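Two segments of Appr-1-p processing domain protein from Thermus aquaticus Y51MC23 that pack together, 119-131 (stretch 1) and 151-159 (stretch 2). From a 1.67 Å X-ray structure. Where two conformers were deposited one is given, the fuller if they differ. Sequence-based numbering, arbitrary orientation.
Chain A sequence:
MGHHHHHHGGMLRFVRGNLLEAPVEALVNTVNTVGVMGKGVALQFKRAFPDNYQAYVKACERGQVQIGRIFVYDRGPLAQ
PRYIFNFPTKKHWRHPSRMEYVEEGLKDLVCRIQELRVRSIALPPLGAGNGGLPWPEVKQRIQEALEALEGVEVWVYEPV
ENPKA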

# COMPACT_ATOMS: atom_id res chain seq x y z
N ARG A 119 3.75 13.80 0.90
CA ARG A 119 4.18 14.46 -0.33
C ARG A 119 4.87 13.49 -1.29
O ARG A 119 5.15 13.86 -2.43
N SER A 120 5.20 12.30 -0.82
CA SER A 120 5.76 11.28 -1.72
C SER A 120 5.43 9.90 -1.19
O SER A 120 5.42 9.69 0.02
N ILE A 121 5.11 8.99 -2.10
CA ILE A 121 4.63 7.66 -1.73
C ILE A 121 5.01 6.68 -2.84
O ILE A 121 5.06 7.04 -4.01
N ALA A 122 5.30 5.44 -2.44
CA ALA A 122 5.59 4.37 -3.37
C ALA A 122 4.70 3.17 -3.07
O ALA A 122 4.47 2.86 -1.92
N LEU A 123 4.32 2.52 -4.16
CA LEU A 123 3.37 1.43 -4.14
C LEU A 123 3.91 0.25 -4.94
O LEU A 123 4.57 0.44 -5.96
N PRO A 124 3.56 -0.97 -4.52
CA PRO A 124 3.68 -2.12 -5.39
C PRO A 124 2.53 -2.16 -6.39
O PRO A 124 1.62 -1.40 -6.30
N PRO A 125 2.50 -3.20 -7.24
CA PRO A 125 1.44 -3.17 -8.27
C PRO A 125 0.06 -3.71 -7.78
O PRO A 125 -0.70 -4.25 -8.58
N LEU A 126 -0.22 -3.55 -6.51
CA LEU A 126 -1.51 -3.90 -5.87
C LEU A 126 -2.11 -5.23 -6.29
O LEU A 126 -3.27 -5.28 -6.66
N GLY A 127 -1.33 -6.27 -6.13
CA GLY A 127 -1.80 -7.62 -6.35
C GLY A 127 -1.82 -8.02 -7.80
O GLY A 127 -2.38 -9.09 -8.15
N ALA A 128 -1.34 -7.17 -8.68
CA ALA A 128 -1.27 -7.42 -10.13
C ALA A 128 -0.00 -8.17 -10.48
O ALA A 128 1.00 -8.04 -9.80
N GLY A 129 -0.07 -8.94 -11.54
CA GLY A 129 1.08 -9.63 -12.04
C GLY A 129 1.23 -11.01 -11.44
O GLY A 129 0.62 -11.36 -10.43
N ASN A 130 2.05 -11.80 -12.12
CA ASN A 130 2.50 -13.06 -11.60
C ASN A 130 1.37 -13.91 -11.07
O ASN A 130 1.43 -14.38 -9.94
N GLY A 131 0.34 -14.12 -11.89
CA GLY A 131 -0.80 -14.95 -11.52
C GLY A 131 -1.92 -14.22 -10.81
O GLY A 131 -2.96 -14.81 -10.51
N GLY A 151 0.60 17.88 -5.88
CA GLY A 151 1.81 18.04 -5.09
C GLY A 151 2.43 16.75 -4.56
O GLY A 151 3.38 16.78 -3.78
N VAL A 152 1.89 15.61 -4.98
CA VAL A 152 2.37 14.34 -4.47
C VAL A 152 3.11 13.57 -5.53
O VAL A 152 2.59 13.37 -6.64
N GLU A 153 4.34 13.18 -5.22
CA GLU A 153 5.14 12.32 -6.14
C GLU A 153 4.84 10.87 -5.85
O GLU A 153 5.01 10.46 -4.72
N VAL A 154 4.24 10.15 -6.82
CA VAL A 154 3.80 8.77 -6.66
C VAL A 154 4.65 7.86 -7.54
O VAL A 154 4.79 8.10 -8.74
N TRP A 155 5.23 6.86 -6.90
CA TRP A 155 6.06 5.91 -7.59
C TRP A 155 5.44 4.57 -7.50
O TRP A 155 5.07 4.11 -6.40
N VAL A 156 5.19 3.96 -8.66
CA VAL A 156 4.57 2.67 -8.69
C VAL A 156 5.56 1.70 -9.23
O VAL A 156 6.14 1.91 -10.30
N TYR A 157 5.83 0.67 -8.44
CA TYR A 157 6.75 -0.35 -8.84
C TYR A 157 6.03 -1.42 -9.66
O TYR A 157 5.00 -1.95 -9.24
N GLU A 158 6.58 -1.70 -10.85
CA GLU A 158 5.94 -2.57 -11.82
C GLU A 158 6.14 -4.03 -11.40
O GLU A 158 7.11 -4.32 -10.72
N PRO A 159 5.19 -4.92 -11.79
CA PRO A 159 5.34 -6.39 -11.50
C PRO A 159 6.65 -7.03 -12.00
O PRO A 159 7.06 -6.73 -13.12

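Two parallel strands, 120-123 and 153-157, lie side by side with their axes 4.7 Å apart, and the backbone ladder between them sets which strand residues stand opposite one another. Residues paired across the strands send their side chains to the same face of the sheet, so the packing is read pair by pair.

Arg 119 comes just before the strand. Its CA-to-CB bond points away from stretch 2, yet three successive m rotamers curl the chain back, and the guanidinium meets Gly 151 O near its own plane. Both NE (3.1 Å to Gly 151 O) and NH2 (3.0 Å to Gly 151 O) donate hydrogen bonds, a fork on one carbonyl and the only side-chain hydrogen bonds between the stretches. The glycine suits the spot: an ideal CB on Gly 151 would sit 3.0 Å from Arg 119 NH2, and the positive phi there favours glycine in any case. The main chain of Arg 119 opens the ladder, its O accepting from Glu 153 N at 3.0 Å.

Ser 120, chi1 p, shares a face with Glu 153, and the two meet through their CB atoms at 4.3 Å. The serine hydroxyl is hydrogen-bonded elsewhere in the structure and makes no hydrogen bond to stretch 2.

Ile 121 (t, t) turns to the other face, which is buried and aliphatic. Its end leads away from stretch 2, but CG2 remains close to both neighbouring valines, 4.2 Å from Val 152 CG1 and 4.2 Å from Val 154 CG1. Those valines, like Val 156, hold chi1 near t. The Ile 121 backbone works in both directions, its N donating to Glu 153 O (3.0 Å) and its O accepting from Trp 155 N (2.9 Å).

Ala 122 returns to the face of Ser 120. Small as it is, its CB touches two aromatic residues: Trp 155 CB at 4.2 Å and, obliquely to the ring, Tyr 157 CE1 at 3.9 Å. Trp 155 and Tyr 157 both adopt m at chi1.

Leu 123 (m, p) is again on the aliphatic face and bridges two valines, with CD1 3.7 Å from Val 154 CG1 and CD2 4.3 Å from Val 156 CG2. Its main chain completes the ladder: N to Trp 155 O and O to Tyr 157 N, each 2.8 Å.

Beyond the strand the rule changes from hydrogen bonding to ring packing. Pro 124 points away, whereas Pro 125 points toward stretch 2. With no hydrogen on its nitrogen, Pro 125 instead brings CD to within 3.0 Å of Tyr 157 O, and its CB lies 3.9 Å from Pro 159 CD. Leu 126 and Gly 127, central in a type I' turn, make no contact. At Gly 129 the absence of a side chain is essential, since an ideal CB would lie 2.6 Å from Pro 159 CB, a clash. Finally Asn 130, chi1 m, starts sideways but brings OD1 to 4.3 Å from Pro 159 CB, a loose closing contact.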

# COMPACT_ATOMS: atom_id res chain seq x y z
CB ARG A 119 5.16 15.61 -0.02
CG ARG A 119 4.62 16.61 0.96
CD ARG A 119 3.34 17.28 0.49
NE ARG A 119 3.47 17.84 -0.86
CZ ARG A 119 4.03 19.01 -1.19
NH1 ARG A 119 4.56 19.85 -0.27
NH2 ARG A 119 4.06 19.38 -2.47
CB SER A 120 7.28 11.44 -1.87
OG SER A 120 7.90 11.39 -0.62
CB ILE A 121 3.10 7.65 -1.48
CG1 ILE A 121 2.62 6.35 -0.85
CG2 ILE A 121 2.35 8.04 -2.73
CD1 ILE A 121 1.28 6.50 -0.13
CB ALA A 122 7.06 3.92 -3.30
CB LEU A 123 2.13 1.81 -4.94
CG LEU A 123 1.02 2.66 -4.70
CD1 LEU A 123 1.52 4.09 -4.72
CD2 LEU A 123 -0.02 2.36 -5.78
CB PRO A 124 3.59 -3.30 -4.40
CG PRO A 124 2.73 -2.82 -3.32
CD PRO A 124 2.84 -1.31 -3.28
CB PRO A 125 2.03 -4.01 -9.40
CG PRO A 125 3.17 -4.79 -8.82
CD PRO A 125 3.63 -4.06 -7.60
CB LEU A 126 -2.52 -2.78 -6.02
CG LEU A 126 -1.94 -1.41 -5.61
CD1 LEU A 126 -2.95 -0.32 -5.80
CD2 LEU A 126 -1.47 -1.39 -4.17
CB ALA A 128 -1.32 -6.12 -10.90
CB ASN A 130 3.55 -12.79 -10.52
CG ASN A 130 4.79 -12.12 -11.08
OD1 ASN A 130 5.12 -11.00 -10.73
ND2 ASN A 130 5.47 -12.82 -11.99
CB VAL A 152 1.20 13.46 -3.98
CG1 VAL A 152 1.74 12.18 -3.38
CG2 VAL A 152 0.37 14.23 -2.96
CB GLU A 153 6.61 12.58 -5.94
CG GLU A 153 6.94 14.04 -6.16
CD GLU A 153 8.40 14.29 -6.46
OE1 GLU A 153 9.25 13.48 -6.01
OE2 GLU A 153 8.69 15.31 -7.17
CB VAL A 154 2.35 8.57 -7.12
CG1 VAL A 154 1.88 7.17 -6.79
CG2 VAL A 154 1.45 9.61 -6.51
CB TRP A 155 7.43 5.89 -6.98
CG TRP A 155 8.03 7.21 -7.00
CD1 TRP A 155 7.87 8.20 -6.05
CD2 TRP A 155 8.67 7.82 -8.10
NE1 TRP A 155 8.50 9.34 -6.46
CE2 TRP A 155 9.02 9.12 -7.71
CE3 TRP A 155 9.09 7.35 -9.36
CZ2 TRP A 155 9.73 9.97 -8.56
CZ3 TRP A 155 9.80 8.15 -10.14
CH2 TRP A 155 10.08 9.48 -9.76
CB VAL A 156 3.26 2.62 -9.53
CG1 VAL A 156 2.58 1.27 -9.36
CG2 VAL A 156 2.34 3.77 -9.10
CB TYR A 157 7.45 -0.91 -7.59
CG TYR A 157 8.51 0.01 -7.05
CD1 TYR A 157 8.19 1.28 -6.50
CD2 TYR A 157 9.86 -0.28 -7.23
CE1 TYR A 157 9.17 2.12 -6.06
CE2 TYR A 157 10.84 0.54 -6.73
CZ TYR A 157 10.52 1.78 -6.24
OH TYR A 157 11.50 2.63 -5.85
CB GLU A 158 6.55 -2.34 -13.21
CG GLU A 158 6.14 -1.02 -13.87
CD GLU A 158 5.13 -1.21 -15.01
OE1 GLU A 158 4.63 -0.20 -15.51
OE2 GLU A 158 4.85 -2.38 -15.40
CB PRO A 159 4.16 -7.04 -12.25
CG PRO A 159 3.22 -5.93 -12.58
CD PRO A 159 4.03 -4.65 -12.66